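PDB 3PZJ: probable acetyltransferases from Chromobacterium violaceum, which probably transfers acetyl groups as a member of the GNAT family, perhaps to protein N-termini that begin with serine or alanine. Local coordinates for residues Q88-L93 against Y110-Q115; G106-R111 against I120-V125; Y153-W158 against V197-D202. All coordinates share one frame; numbering follows the deposited sequence.

Contact 1. Residues Q88-L93 against Y110-Q115; sequences QSDTAL and YRQMVQ. With NA (sodium ion), chain C.
The carboxylate of Asp90 and the side-chain amide of Gln112 lie side by side, their planes 73° apart. The contact lies at the open end of the beta hairpin of strands 92-98 and 106-114 in the GNAT sheet. Asp90 OD1 and Gln112 OE1 approach to 3.4 Å, but both are acceptors, and no bond links them. Gln112 CG lies over one face of the Arg111 guanidinium, toward the rim. The NH1 of that group pairs with Glu121. Ala92 and Tyr110 are an antiparallel hydrogen-bonded pair: Ala92 N to Tyr110 O is 3.0 Å, Tyr110 N to Ala92 O 2.9 Å. Beyond this pair the chain turns a corner at Gln112. Met113 N then reaches Asp90 O at 3.2 Å, nearly straight (171°) and on a lone pair of the carbonyl. One water donates to Asp90 OD1 at 2.7 Å and to Met113 O at 2.9 Å, so it ties the carboxylate to the backbone past the corner. Across the type I turn from Gln88 to Thr91, two carbonyls bind a sodium ion, together with Val86 O and two waters. Gln88 O is 2.4 Å from the sodium and Thr91 O is 2.2 Å from it.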
loop_
_atom_site.group_PDB
_atom_site.type_symbol
_atom_site.label_atom_id
_atom_site.label_comp_id
_atom_site.label_asym_id
_atom_site.label_seq_id
_atom_site.Cartn_x
_atom_site.Cartn_y
_atom_site.Cartn_z
ATOM N N GLN A 88 -12.755 -0.467 -8.949
ATOM C CA GLN A 88 -11.921 0.339 -8.047
ATOM C C GLN A 88 -11.244 1.487 -8.806
ATOM O O GLN A 88 -10.620 1.272 -9.864
ATOM C CB GLN A 88 -10.819 -0.548 -7.365
ATOM C CG GLN A 88 -11.388 -1.683 -6.528
ATOM C CD GLN A 88 -10.332 -2.681 -6.093
ATOM O OE1 GLN A 88 -10.168 -3.754 -6.690
ATOM N NE2 GLN A 88 -9.596 -2.321 -5.057
ATOM N N SER A 89 -11.250 2.679 -8.234
ATOM C CA SER A 89 -10.739 3.826 -8.942
ATOM C C SER A 89 -9.216 3.678 -9.133
ATOM O O SER A 89 -8.629 4.316 -10.017
ATOM C CB SER A 89 -10.969 5.088 -8.092
ATOM O OG SER A 89 -10.382 4.835 -6.788
ATOM N N ASP A 90 -8.558 2.865 -8.305
ATOM C CA ASP A 90 -7.081 2.811 -8.405
ATOM C C ASP A 90 -6.585 1.615 -9.208
ATOM O O ASP A 90 -5.368 1.293 -9.223
ATOM C CB ASP A 90 -6.491 2.900 -7.019
ATOM C CG ASP A 90 -6.787 1.686 -6.163
ATOM O OD1 ASP A 90 -6.270 1.691 -5.044
ATOM O OD2 ASP A 90 -7.473 0.745 -6.562
ATOM N N THR A 91 -7.513 0.941 -9.891
ATOM C CA THR A 91 -7.158 -0.240 -10.697
ATOM C C THR A 91 -7.644 -0.059 -12.166
ATOM O O THR A 91 -8.775 0.464 -12.433
ATOM C CB THR A 91 -7.788 -1.500 -10.063
ATOM O OG1 THR A 91 -7.229 -1.692 -8.762
ATOM C CG2 THR A 91 -7.469 -2.696 -10.877
ATOM N N ALA A 92 -6.782 -0.419 -13.124
ATOM C CA ALA A 92 -7.165 -0.405 -14.543
ATOM C C ALA A 92 -6.585 -1.642 -15.181
ATOM O O ALA A 92 -5.408 -1.926 -14.968
ATOM C CB ALA A 92 -6.618 0.844 -15.247
ATOM N N LEU A 93 -7.387 -2.379 -15.923
ATOM C CA LEU A 93 -6.909 -3.613 -16.543
ATOM C C LEU A 93 -7.019 -3.539 -18.050
ATOM O O LEU A 93 -7.821 -2.745 -18.574
ATOM C CB LEU A 93 -7.726 -4.806 -16.106
ATOM C CG LEU A 93 -7.695 -5.207 -14.607
ATOM C CD1 LEU A 93 -8.676 -6.402 -14.391
ATOM C CD2 LEU A 93 -6.292 -5.535 -14.160
ATOM N N TYR A 110 -2.747 -2.117 -13.901
ATOM C CA TYR A 110 -2.216 -1.363 -12.805
ATOM C C TYR A 110 -3.147 -1.542 -11.605
ATOM O O TYR A 110 -4.394 -1.658 -11.732
ATOM C CB TYR A 110 -2.179 0.100 -13.192
ATOM C CG TYR A 110 -1.342 0.461 -14.426
ATOM C CD1 TYR A 110 0.018 0.227 -14.464
ATOM C CD2 TYR A 110 -1.921 1.111 -15.527
ATOM C CE1 TYR A 110 0.786 0.649 -15.548
ATOM C CE2 TYR A 110 -1.143 1.502 -16.638
ATOM C CZ TYR A 110 0.188 1.248 -16.622
ATOM O OH TYR A 110 0.927 1.672 -17.668
ATOM N N ARG A 111 -2.555 -1.531 -10.415
ATOM C CA ARG A 111 -3.345 -1.375 -9.228
ATOM C C ARG A 111 -2.614 -0.508 -8.254
ATOM O O ARG A 111 -1.440 -0.113 -8.456
ATOM C CB ARG A 111 -3.656 -2.714 -8.587
ATOM C CG ARG A 111 -2.355 -3.460 -8.177
ATOM C CD ARG A 111 -2.668 -4.959 -7.764
ATOM N NE ARG A 111 -3.661 -5.003 -6.717
ATOM C CZ ARG A 111 -3.423 -4.936 -5.388
ATOM N NH1 ARG A 111 -2.192 -4.860 -4.888
ATOM N NH2 ARG A 111 -4.442 -4.956 -4.517
ATOM N N GLN A 112 -3.331 -0.158 -7.218
ATOM C CA GLN A 112 -2.792 0.751 -6.186
ATOM C C GLN A 112 -2.173 2.023 -6.854
ATOM O O GLN A 112 -1.092 2.420 -6.485
ATOM C CB GLN A 112 -1.749 0.016 -5.294
ATOM C CG GLN A 112 -2.292 -1.173 -4.537
ATOM C CD GLN A 112 -3.287 -0.752 -3.509
ATOM O OE1 GLN A 112 -4.509 -0.922 -3.676
ATOM N NE2 GLN A 112 -2.802 -0.191 -2.460
HETATM N N MSE A 113 -2.844 2.599 -7.851
HETATM C CA MSE A 113 -2.396 3.839 -8.468
HETATM C C MSE A 113 -2.545 4.971 -7.427
HETATM O O MSE A 113 -3.651 5.146 -6.787
HETATM C CB MSE A 113 -3.226 4.151 -9.710
HETATM C CG MSE A 113 -3.061 5.558 -10.228
HETATM SE SE MSE A 113 -4.168 5.779 -11.773
HETATM C CE MSE A 113 -3.578 4.271 -12.896
ATOM N N VAL A 114 -1.471 5.698 -7.208
ATOM C CA VAL A 114 -1.453 6.863 -6.342
ATOM C C VAL A 114 -0.898 8.004 -7.155
ATOM O O VAL A 114 0.302 8.286 -7.152
ATOM C CB VAL A 114 -0.638 6.654 -4.993
ATOM C CG1 VAL A 114 -0.896 7.825 -4.024
ATOM C CG2 VAL A 114 -0.953 5.240 -4.364
ATOM N N GLN A 115 -1.775 8.666 -7.882
ATOM C CA GLN A 115 -1.338 9.742 -8.780
ATOM C C GLN A 115 -0.558 10.798 -8.082
ATOM O O GLN A 115 0.493 11.238 -8.584
ATOM C CB GLN A 115 -2.532 10.431 -9.509
ATOM C CG GLN A 115 -3.291 9.467 -10.380
ATOM C CD GLN A 115 -4.442 10.081 -11.037
ATOM O OE1 GLN A 115 -5.573 9.873 -10.612
ATOM N NE2 GLN A 115 -4.191 10.912 -12.027
HETATM NA NA NA C . -10.889 1.147 -12.192
HETATM O O HOH W 1 -4.356 3.577 -4.470
HETATM O O HOH W 2 -10.741 1.351 -14.612
HETATM O O HOH W 3 -11.956 3.215 -12.287
#

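Contact 2. Residues G106-R111 against I120-V125; sequences GFLGYR and IEIGHV. With EDO (1,2-ethanediol), chain D.
Gly109 and Gly123 form an antiparallel hydrogen-bonded pair, with Gly109 N to Gly123 O and Gly123 N to Gly109 O both at 3.0 Å. Arg111 N binds Glu121 O at 2.8 Å; the return bond from Glu121 N is weak. Between them Tyr110 and Ile122 are a non-hydrogen-bonded pair. This regular pairing stops at His124. Its backbone is in the left-handed region, and Leu108 lies nearest Val125 instead of His124. The one-residue slip is consistent with a beta bulge, a known feature of this strand in GNAT enzymes.

Apolar contacts fill the face that carries Tyr110 and Ile122, under helix 135-150. Ile120 CG1 is anti to the backbone N (chi1 -161°), and CD1 beyond it sits over one face of the Tyr110 ring, a CH-pi contact 3.8 Å from the centroid. Ile122 CG1 touches the same ring near CD1 and CE1. The Tyr110 hydroxyl is bonded to Leu144 O.

Polar groups lie on the other face, beside the two glycines. Arg111 NH1 forms a salt bridge with Glu121 through two weak hydrogen bonds, to OE1 at 3.1 Å and OE2 at 3.2 Å. The guanidinium and carboxylate planes are 75° apart. The His124 ring crosses the guanidinium at about a right angle, its CE1 at the guanidinium edge beside NE. His124 ND1 is buried with no partner in the model.

An ethanediol, probably from the crystallisation liquor, accepts from His124 N through O2 at 3.0 Å; this O2 lies 3.2 Å from Arg111 CD. Tyr69 OH also holds it. His124 gives its N-H to this molecule and not to Phe107 or Leu108, which is consistent with a pocket beside the bulge, as in GNAT relatives that bind acetyl-CoA there.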
loop_
_atom_site.group_PDB
_atom_site.type_symbol
_atom_site.label_atom_id
_atom_site.label_comp_id
_atom_site.label_asym_id
_atom_site.label_seq_id
_atom_site.Cartn_x
_atom_site.Cartn_y
_atom_site.Cartn_z
ATOM N N GLY A 106 -4.630 -12.904 -22.704
ATOM C CA GLY A 106 -4.584 -12.853 -21.214
ATOM C C GLY A 106 -4.863 -11.427 -20.821
ATOM O O GLY A 106 -5.263 -10.623 -21.672
ATOM N N PHE A 107 -4.622 -11.112 -19.563
ATOM C CA PHE A 107 -4.799 -9.774 -19.071
ATOM C C PHE A 107 -3.797 -9.382 -18.022
ATOM O O PHE A 107 -3.109 -10.195 -17.521
ATOM C CB PHE A 107 -6.223 -9.506 -18.604
ATOM C CG PHE A 107 -6.639 -10.271 -17.385
ATOM C CD1 PHE A 107 -6.678 -9.665 -16.179
ATOM C CD2 PHE A 107 -7.026 -11.574 -17.467
ATOM C CE1 PHE A 107 -7.075 -10.334 -15.102
ATOM C CE2 PHE A 107 -7.418 -12.247 -16.386
ATOM C CZ PHE A 107 -7.438 -11.639 -15.208
ATOM N N LEU A 108 -3.730 -8.082 -17.774
ATOM C CA LEU A 108 -2.880 -7.459 -16.775
ATOM C C LEU A 108 -3.210 -5.980 -16.638
ATOM O O LEU A 108 -3.972 -5.482 -17.356
ATOM C CB LEU A 108 -1.410 -7.652 -17.101
ATOM C CG LEU A 108 -0.766 -6.684 -18.037
ATOM C CD1 LEU A 108 0.734 -6.753 -17.939
ATOM C CD2 LEU A 108 -1.235 -6.863 -19.394
ATOM N N GLY A 109 -2.663 -5.313 -15.653
ATOM C CA GLY A 109 -2.922 -3.909 -15.493
ATOM C C GLY A 109 -2.202 -3.230 -14.362
ATOM O O GLY A 109 -1.198 -3.707 -13.943
ATOM N N TYR A 110 -2.747 -2.117 -13.901
ATOM C CA TYR A 110 -2.216 -1.363 -12.805
ATOM C C TYR A 110 -3.147 -1.542 -11.605
ATOM O O TYR A 110 -4.394 -1.658 -11.732
ATOM C CB TYR A 110 -2.179 0.100 -13.192
ATOM C CG TYR A 110 -1.342 0.461 -14.426
ATOM C CD1 TYR A 110 0.018 0.227 -14.464
ATOM C CD2 TYR A 110 -1.921 1.111 -15.527
ATOM C CE1 TYR A 110 0.786 0.649 -15.548
ATOM C CE2 TYR A 110 -1.143 1.502 -16.638
ATOM C CZ TYR A 110 0.188 1.248 -16.622
ATOM O OH TYR A 110 0.927 1.672 -17.668
ATOM N N ARG A 111 -2.555 -1.531 -10.415
ATOM C CA ARG A 111 -3.345 -1.375 -9.228
ATOM C C ARG A 111 -2.614 -0.508 -8.254
ATOM O O ARG A 111 -1.440 -0.113 -8.456
ATOM C CB ARG A 111 -3.656 -2.714 -8.587
ATOM C CG ARG A 111 -2.355 -3.460 -8.177
ATOM C CD ARG A 111 -2.668 -4.959 -7.764
ATOM N NE ARG A 111 -3.661 -5.003 -6.717
ATOM C CZ ARG A 111 -3.423 -4.936 -5.388
ATOM N NH1 ARG A 111 -2.192 -4.860 -4.888
ATOM N NH2 ARG A 111 -4.442 -4.956 -4.517
ATOM N N ILE A 120 2.749 3.430 -8.562
ATOM C CA ILE A 120 1.796 2.502 -9.185
ATOM C C ILE A 120 2.346 1.078 -9.047
ATOM O O ILE A 120 3.549 0.929 -8.778
ATOM C CB ILE A 120 1.557 2.889 -10.669
ATOM C CG1 ILE A 120 0.284 2.268 -11.210
ATOM C CG2 ILE A 120 2.825 2.709 -11.539
ATOM C CD1 ILE A 120 -0.343 3.106 -12.472
ATOM N N GLU A 121 1.475 0.077 -9.266
ATOM C CA GLU A 121 1.857 -1.326 -9.189
ATOM C C GLU A 121 1.371 -2.011 -10.466
ATOM O O GLU A 121 0.221 -1.756 -10.839
ATOM C CB GLU A 121 1.218 -1.914 -7.985
ATOM C CG GLU A 121 1.513 -3.408 -7.767
ATOM C CD GLU A 121 0.773 -3.978 -6.564
ATOM O OE1 GLU A 121 0.388 -3.267 -5.621
ATOM O OE2 GLU A 121 0.506 -5.178 -6.629
ATOM N N ILE A 122 2.242 -2.746 -11.193
ATOM C CA ILE A 122 1.795 -3.624 -12.272
ATOM C C ILE A 122 1.389 -4.930 -11.606
ATOM O O ILE A 122 2.169 -5.503 -10.882
ATOM C CB ILE A 122 2.887 -3.816 -13.341
ATOM C CG1 ILE A 122 2.956 -2.552 -14.192
ATOM C CG2 ILE A 122 2.612 -4.972 -14.260
ATOM C CD1 ILE A 122 4.223 -2.368 -14.977
ATOM N N GLY A 123 0.155 -5.334 -11.824
ATOM C CA GLY A 123 -0.371 -6.548 -11.300
ATOM C C GLY A 123 -1.474 -7.148 -12.107
ATOM O O GLY A 123 -1.635 -6.808 -13.274
ATOM N N HIS A 124 -2.139 -8.101 -11.479
ATOM C CA HIS A 124 -3.112 -8.934 -12.077
ATOM C C HIS A 124 -2.582 -9.514 -13.373
ATOM O O HIS A 124 -3.305 -9.629 -14.381
ATOM C CB HIS A 124 -4.402 -8.110 -12.318
ATOM C CG HIS A 124 -5.146 -7.789 -11.073
ATOM N ND1 HIS A 124 -5.354 -6.495 -10.680
ATOM C CD2 HIS A 124 -5.751 -8.569 -10.142
ATOM C CE1 HIS A 124 -6.008 -6.488 -9.525
ATOM N NE2 HIS A 124 -6.252 -7.730 -9.164
ATOM N N VAL A 125 -1.337 -10.018 -13.318
ATOM C CA VAL A 125 -0.721 -10.573 -14.496
ATOM C C VAL A 125 -1.195 -11.990 -14.670
ATOM O O VAL A 125 -0.869 -12.901 -13.852
ATOM C CB VAL A 125 0.806 -10.554 -14.419
ATOM C CG1 VAL A 125 1.493 -11.252 -15.670
ATOM C CG2 VAL A 125 1.345 -9.153 -14.122
HETATM C C1 EDO D . -2.743 -9.900 -8.687
HETATM O O1 EDO D . -2.627 -11.042 -9.501
HETATM C C2 EDO D . -1.372 -9.297 -8.505
HETATM O O2 EDO D . -1.568 -7.910 -8.504
#

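Contact 3. Residues Y153-W158 against V197-D202; sequences YRRCEW and VFSMLD
Cys156 and Met200 exchange two backbone bonds, and Trp158 and Phe198 do the same. Trp158 N to Phe198 O and Phe198 N to Trp158 O are both 2.9 Å. Arg155 with Leu201 and Glu157 with Ser199 are the non-hydrogen-bonded pairs. Past the last pair, Asp202 N still reaches Arg154 O at 3.0 Å, coming from above the carbonyl plane.

Arg155 is extended from CG to NE, and its guanidinium grips a single oxygen side-on. NE meets Glu157 OE1 at 3.2 Å and NH2 meets it at 2.8 Å. The two donors reach that oxygen on its anti side, from opposite faces of the carboxylate plane. Ser199 CB packs over one face of the guanidinium, 3.4 Å from NH1 of Arg155, and Val197 CG1 touches its edge near NH2.

Glu179 forms a salt bridge with Arg155 NH2 and a hydrogen bond with Ser199 OG; Arg159 forms a salt bridge with Glu157 OE2. In the second subunit, Arg183 meets Arg155 NH1 through its carbonyl and Ser199 OG through NH2.

Arg154 and Asp202 lie side by side, but their charged atoms do not touch. A water joins them, accepting from Arg154 NE at 2.7 Å and donating to Asp202 OD2 at 2.7 Å. Asn192 and Gln184 of the second subunit form hydrogen bonds with Arg154 NH2 and Asp202 OD1, respectively. Trp158 NE1 is hydrogen-bonded to Ser167 OG. Leu201 N, at the N-cap position, bonds to Glu204 OE1.

Trp158 O lies in plane at the edge of the Phe198 ring, near CD2. On the face of Cys156 and Trp158, the two aromatic rings rest on helix 165-174, and Cys156 and Met200 on helix 135-150. Strand 155-161 is flanked by strand 119-127 and strand 191-201, and helix 202-206 starts right after Leu201.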
loop_
_atom_site.group_PDB
_atom_site.type_symbol
_atom_site.label_atom_id
_atom_site.label_comp_id
_atom_site.label_asym_id
_atom_site.label_seq_id
_atom_site.Cartn_x
_atom_site.Cartn_y
_atom_site.Cartn_z
ATOM N N TYR A 153 4.792 8.648 -13.664
ATOM C CA TYR A 153 5.052 7.780 -12.452
ATOM C C TYR A 153 6.542 7.740 -12.170
ATOM O O TYR A 153 7.407 7.715 -13.112
ATOM C CB TYR A 153 4.356 6.372 -12.538
ATOM C CG TYR A 153 2.874 6.503 -12.376
ATOM C CD1 TYR A 153 2.282 6.492 -11.104
ATOM C CD2 TYR A 153 2.077 6.786 -13.472
ATOM C CE1 TYR A 153 0.899 6.656 -10.958
ATOM C CE2 TYR A 153 0.707 7.030 -13.359
ATOM C CZ TYR A 153 0.144 7.022 -12.085
ATOM O OH TYR A 153 -1.167 7.199 -12.015
ATOM N N ARG A 154 6.870 7.764 -10.891
ATOM C CA ARG A 154 8.264 7.692 -10.377
ATOM C C ARG A 154 8.683 6.295 -9.927
ATOM O O ARG A 154 9.855 5.989 -9.890
ATOM C CB ARG A 154 8.411 8.628 -9.158
ATOM C CG ARG A 154 8.250 10.058 -9.484
ATOM C CD ARG A 154 8.459 10.949 -8.290
ATOM N NE ARG A 154 9.826 10.993 -7.959
ATOM C CZ ARG A 154 10.364 10.718 -6.786
ATOM N NH1 ARG A 154 9.659 10.267 -5.789
ATOM N NH2 ARG A 154 11.693 10.823 -6.662
ATOM N N ARG A 155 7.724 5.451 -9.603
ATOM C CA ARG A 155 7.969 4.157 -9.013
ATOM C C ARG A 155 6.883 3.182 -9.551
ATOM O O ARG A 155 5.684 3.496 -9.439
ATOM C CB ARG A 155 7.794 4.296 -7.488
ATOM C CG ARG A 155 7.873 2.972 -6.708
ATOM C CD ARG A 155 7.394 3.116 -5.267
ATOM N NE ARG A 155 7.303 1.842 -4.581
ATOM C CZ ARG A 155 8.356 1.029 -4.286
ATOM N NH1 ARG A 155 9.614 1.376 -4.477
ATOM N NH2 ARG A 155 8.128 -0.153 -3.785
ATOM N N CYS A 156 7.285 2.042 -10.092
ATOM C CA CYS A 156 6.444 1.010 -10.595
ATOM C C CYS A 156 6.647 -0.290 -9.758
ATOM O O CYS A 156 7.794 -0.637 -9.809
ATOM C CB CYS A 156 6.596 0.730 -12.094
ATOM S SG CYS A 156 5.882 1.991 -13.169
ATOM N N GLU A 157 5.734 -0.838 -8.986
ATOM C CA GLU A 157 6.001 -2.005 -8.191
ATOM C C GLU A 157 5.607 -3.249 -8.950
ATOM O O GLU A 157 4.798 -3.205 -9.834
ATOM C CB GLU A 157 5.192 -1.993 -6.906
ATOM C CG GLU A 157 5.707 -1.133 -5.912
ATOM C CD GLU A 157 4.951 -1.196 -4.615
ATOM O OE1 GLU A 157 5.397 -0.539 -3.721
ATOM O OE2 GLU A 157 3.957 -1.871 -4.508
ATOM N N TRP A 158 6.192 -4.353 -8.537
ATOM C CA TRP A 158 5.767 -5.682 -8.866
ATOM C C TRP A 158 5.775 -6.430 -7.550
ATOM O O TRP A 158 6.734 -6.401 -6.850
ATOM C CB TRP A 158 6.698 -6.333 -9.877
ATOM C CG TRP A 158 6.363 -7.736 -10.324
ATOM C CD1 TRP A 158 6.391 -8.863 -9.580
ATOM C CD2 TRP A 158 5.997 -8.142 -11.633
ATOM N NE1 TRP A 158 6.055 -9.939 -10.333
ATOM C CE2 TRP A 158 5.809 -9.524 -11.604
ATOM C CE3 TRP A 158 5.816 -7.474 -12.832
ATOM C CZ2 TRP A 158 5.453 -10.237 -12.724
ATOM C CZ3 TRP A 158 5.449 -8.188 -13.923
ATOM C CH2 TRP A 158 5.281 -9.550 -13.868
ATOM N N VAL A 197 8.313 -7.603 -2.572
ATOM C CA VAL A 197 8.135 -6.320 -3.256
ATOM C C VAL A 197 9.353 -6.002 -4.078
ATOM O O VAL A 197 10.512 -6.055 -3.581
ATOM C CB VAL A 197 7.850 -5.159 -2.267
ATOM C CG1 VAL A 197 7.655 -3.816 -3.044
ATOM C CG2 VAL A 197 6.630 -5.472 -1.393
ATOM N N PHE A 198 9.105 -5.731 -5.360
ATOM C CA PHE A 198 10.082 -5.336 -6.309
ATOM C C PHE A 198 9.689 -3.958 -6.872
ATOM O O PHE A 198 8.528 -3.647 -6.891
ATOM C CB PHE A 198 10.123 -6.279 -7.491
ATOM C CG PHE A 198 10.421 -7.708 -7.151
ATOM C CD1 PHE A 198 11.714 -8.218 -7.292
ATOM C CD2 PHE A 198 9.404 -8.585 -6.795
ATOM C CE1 PHE A 198 11.979 -9.565 -7.010
ATOM C CE2 PHE A 198 9.677 -9.902 -6.521
ATOM C CZ PHE A 198 10.973 -10.380 -6.584
ATOM N N SER A 199 10.632 -3.199 -7.421
ATOM C CA SER A 199 10.318 -1.925 -8.017
ATOM C C SER A 199 11.247 -1.515 -9.110
ATOM O O SER A 199 12.395 -1.966 -9.178
ATOM C CB SER A 199 10.276 -0.803 -6.966
ATOM O OG SER A 199 11.588 -0.424 -6.593
HETATM N N MSE A 200 10.733 -0.635 -9.967
HETATM C CA MSE A 200 11.492 -0.003 -11.037
HETATM C C MSE A 200 11.236 1.503 -10.992
HETATM O O MSE A 200 10.101 1.959 -11.124
HETATM C CB MSE A 200 11.083 -0.571 -12.396
HETATM C CG MSE A 200 11.050 0.460 -13.514
HETATM SE SE MSE A 200 11.918 -0.171 -15.143
HETATM C CE MSE A 200 13.643 -0.678 -14.391
ATOM N N LEU A 201 12.306 2.265 -10.798
ATOM C CA LEU A 201 12.241 3.673 -10.608
ATOM C C LEU A 201 12.357 4.354 -11.947
ATOM O O LEU A 201 12.897 3.781 -12.919
ATOM C CB LEU A 201 13.388 4.118 -9.738
ATOM C CG LEU A 201 13.537 3.541 -8.339
ATOM C CD1 LEU A 201 14.530 4.353 -7.539
ATOM C CD2 LEU A 201 12.153 3.563 -7.615
ATOM N N ASP A 202 11.914 5.605 -11.997
ATOM C CA ASP A 202 11.967 6.350 -13.228
ATOM C C ASP A 202 13.403 6.452 -13.760
ATOM O O ASP A 202 13.620 6.372 -14.954
ATOM C CB ASP A 202 11.267 7.723 -13.143
ATOM C CG ASP A 202 11.718 8.633 -12.007
ATOM O OD1 ASP A 202 12.545 8.254 -11.190
ATOM O OD2 ASP A 202 11.182 9.788 -11.937
HETATM O O HOH W 4 11.645 11.539 -9.918
#

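All three contacts join antiparallel neighbours of one mixed sheet. Contact 1 is partly exposed, beside the sodium site. Contact 2 lies at the centre of the chain, and contact 3 is buried toward the far side of the sheet, where the second subunit packs. Contacts 1 and 2 share strand 106-114 through Tyr110 and Arg111. Contacts 2 and 3 meet where strands 119-127 and 155-161 run side by side, with Ile120 packed on Cys156. Met113 of contact 1 touches Tyr153 of contact 3. Contact 1 is held by backbone bonds and a water; the sodium braces one segment only. Contact 2 separates an apolar face from a polar one. Contact 3 pairs its charges within the chain and adds hydrogen bonds from the second subunit.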